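Local coordinates for protein Bd3460 (Bdellovibrio bacteriovorus, PDB 5CEC) that binds the predatory endopeptidase Bd3459 as an ankyrin-repeat immunity protein, probably protecting the predator from its own enzyme during cell invasion, at residues Lys31-Glu35 against Gly63-Leu67. Residues are numbered along the deposited sequence.
Sequences KALNE and GMTPL
Neighbouring ankyrin repeats stack partly through the first helices of their helical pairs, and this small buried contact, 159 Å² in all, joins the N-terminal repeat to the next. Residues 31-35 are regular helix, with Glu-35 N hydrogen-bonded to Lys-31 O at 3.0 Å. Residues 63-67 run from Gly-63, at positive phi, through extended Met-64 and Thr-65 into a helix starting at Pro-66, the Gly-x-Thr-Pro-Leu signature of the repeat. Thr-65 is the N-cap, its p rotamer directing OG1 to the backbone N of Met-68. Closest in register are Asn-34 and Pro-66, their CA atoms 4.9 Å apart. Leu-33 CD2 packs on Pro-66 CG at 3.6 Å; Asn-34, in the m rotamer, sets OD1 3.4 Å from that same CG. A water accepts from Asn-34 ND2 (2.8 Å) and lies 2.7 Å from Met-64 O, to which it can donate. Leu-33 also rests on Val-45 and Leu-48 of helix 42-49, while Met-64 and Leu-67 reach helix 99-105 of the following repeat.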
ATOM      1  N   LYS B  31       3.211 -25.062  -4.978  1.00 34.03           N
ATOM      2  CA  LYS B  31       2.668 -24.127  -3.993  1.00 34.39           C
ATOM      3  C   LYS B  31       3.692 -23.045  -3.650  1.00 33.73           C
ATOM      4  O   LYS B  31       3.340 -21.881  -3.522  1.00 35.51           O
ATOM      5  CB  LYS B  31       2.208 -24.863  -2.737  1.00 38.29           C
ATOM      6  CG  LYS B  31       1.425 -23.999  -1.757  1.00 45.17           C
ATOM      7  CD  LYS B  31       0.820 -24.854  -0.651  1.00 51.06           C
ATOM      8  CE  LYS B  31       0.215 -23.999   0.451  1.00 54.67           C
ATOM      9  NZ  LYS B  31      -0.191 -24.813   1.629  1.00 58.96           N
ATOM     10  N   ALA B  32       4.965 -23.430  -3.535  1.00 34.23           N
ATOM     11  CA  ALA B  32       6.029 -22.473  -3.217  1.00 33.74           C
ATOM     12  C   ALA B  32       6.215 -21.413  -4.305  1.00 33.12           C
ATOM     13  O   ALA B  32       6.377 -20.234  -3.994  1.00 34.60           O
ATOM     14  CB  ALA B  32       7.336 -23.205  -2.966  1.00 33.38           C
ATOM     15  N   LEU B  33       6.211 -21.838  -5.570  1.00 31.99           N
ATOM     16  CA  LEU B  33       6.300 -20.905  -6.682  1.00 29.72           C
ATOM     17  C   LEU B  33       5.117 -19.925  -6.686  1.00 27.14           C
ATOM     18  O   LEU B  33       5.301 -18.693  -6.850  1.00 28.82           O
ATOM     19  CB  LEU B  33       6.326 -21.621  -8.025  1.00 30.17           C
ATOM     20  CG  LEU B  33       6.253 -20.756  -9.293  1.00 28.26           C
ATOM     21  CD1 LEU B  33       7.310 -19.665  -9.345  1.00 30.62           C
ATOM     22  CD2 LEU B  33       6.366 -21.610 -10.542  1.00 28.09           C
ATOM     23  N   ASN B  34       3.907 -20.467  -6.555  1.00 27.34           N
ATOM     24  CA  ASN B  34       2.691 -19.628  -6.556  1.00 26.06           C
ATOM     25  C   ASN B  34       2.692 -18.590  -5.440  1.00 25.20           C
ATOM     26  O   ASN B  34       2.361 -17.430  -5.673  1.00 26.67           O
ATOM     27  CB  ASN B  34       1.420 -20.482  -6.524  1.00 25.96           C
ATOM     28  CG  ASN B  34       1.233 -21.287  -7.794  1.00 29.55           C
ATOM     29  OD1 ASN B  34       1.895 -21.037  -8.815  1.00 28.47           O
ATOM     30  ND2 ASN B  34       0.368 -22.275  -7.738  1.00 32.01           N
ATOM     31  N   GLU B  35       3.125 -19.004  -4.248  1.00 28.42           N
ATOM     32  CA  GLU B  35       3.271 -18.088  -3.115  1.00 29.46           C
ATOM     33  C   GLU B  35       4.328 -17.000  -3.354  1.00 29.02           C
ATOM     34  O   GLU B  35       4.067 -15.806  -3.155  1.00 30.95           O
ATOM     35  CB  GLU B  35       3.531 -18.879  -1.822  1.00 33.82           C
ATOM     36  CG  GLU B  35       2.288 -19.642  -1.355  1.00 39.72           C
ATOM     37  CD  GLU B  35       2.469 -20.422  -0.060  1.00 44.34           C
ATOM     38  OE1 GLU B  35       3.615 -20.619   0.389  1.00 51.02           O
ATOM     39  OE2 GLU B  35       1.445 -20.848   0.515  1.00 49.03           O
ATOM     40  N   GLY B  63      -7.505 -23.367  -9.527  1.00 18.50           N
ATOM     41  CA  GLY B  63      -7.244 -23.009 -10.931  1.00 18.90           C
ATOM     42  C   GLY B  63      -6.190 -21.963 -11.156  1.00 17.11           C
ATOM     43  O   GLY B  63      -6.072 -21.443 -12.265  1.00 18.00           O
ATOM     44  N   MET B  64      -5.428 -21.622 -10.116  1.00 17.98           N
ATOM     45  CA  MET B  64      -4.411 -20.573 -10.224  1.00 18.26           C
ATOM     46  C   MET B  64      -3.135 -21.075 -10.863  1.00 18.39           C
ATOM     47  O   MET B  64      -2.683 -22.208 -10.618  1.00 21.00           O
ATOM     48  CB  MET B  64      -4.073 -20.005  -8.843  1.00 18.60           C
ATOM     49  CG  MET B  64      -5.257 -19.398  -8.104  1.00 17.60           C
ATOM     50  SD  MET B  64      -5.852 -17.879  -8.862  1.00 18.16           S
ATOM     51  CE  MET B  64      -4.564 -16.723  -8.394  1.00 18.30           C
ATOM     52  N   THR B  65      -2.524 -20.187 -11.612  1.00 17.88           N
ATOM     53  CA  THR B  65      -1.184 -20.343 -12.164  1.00 18.89           C
ATOM     54  C   THR B  65      -0.229 -19.347 -11.508  1.00 18.97           C
ATOM     55  O   THR B  65      -0.660 -18.370 -10.891  1.00 18.00           O
ATOM     56  CB  THR B  65      -1.179 -20.002 -13.646  1.00 18.63           C
ATOM     57  OG1 THR B  65      -1.610 -18.643 -13.818  1.00 18.21           O
ATOM     58  CG2 THR B  65      -2.075 -20.955 -14.435  1.00 19.95           C
ATOM     59  N   PRO B  66       1.085 -19.552 -11.691  1.00 19.19           N
ATOM     60  CA  PRO B  66       2.051 -18.530 -11.286  1.00 19.75           C
ATOM     61  C   PRO B  66       1.738 -17.154 -11.843  1.00 18.09           C
ATOM     62  O   PRO B  66       1.890 -16.142 -11.128  1.00 18.50           O
ATOM     63  CB  PRO B  66       3.371 -19.058 -11.866  1.00 20.97           C
ATOM     64  CG  PRO B  66       3.188 -20.538 -11.865  1.00 20.89           C
ATOM     65  CD  PRO B  66       1.752 -20.788 -12.159  1.00 19.58           C
ATOM     66  N   LEU B  67       1.387 -17.083 -13.119  1.00 16.83           N
ATOM     67  CA  LEU B  67       1.127 -15.786 -13.730  1.00 17.10           C
ATOM     68  C   LEU B  67      -0.040 -15.072 -13.057  1.00 16.95           C
ATOM     69  O   LEU B  67       0.009 -13.850 -12.862  1.00 16.10           O
ATOM     70  CB  LEU B  67       0.859 -15.950 -15.232  1.00 16.32           C
ATOM     71  CG  LEU B  67       0.703 -14.643 -15.999  1.00 16.68           C
ATOM     72  CD1 LEU B  67       1.988 -13.861 -16.029  1.00 17.53           C
ATOM     73  CD2 LEU B  67       0.165 -14.881 -17.388  1.00 17.62           C
TER
HETATM   74  O   HOH W   1      -0.265 -23.305 -10.302  1.00 29.66           O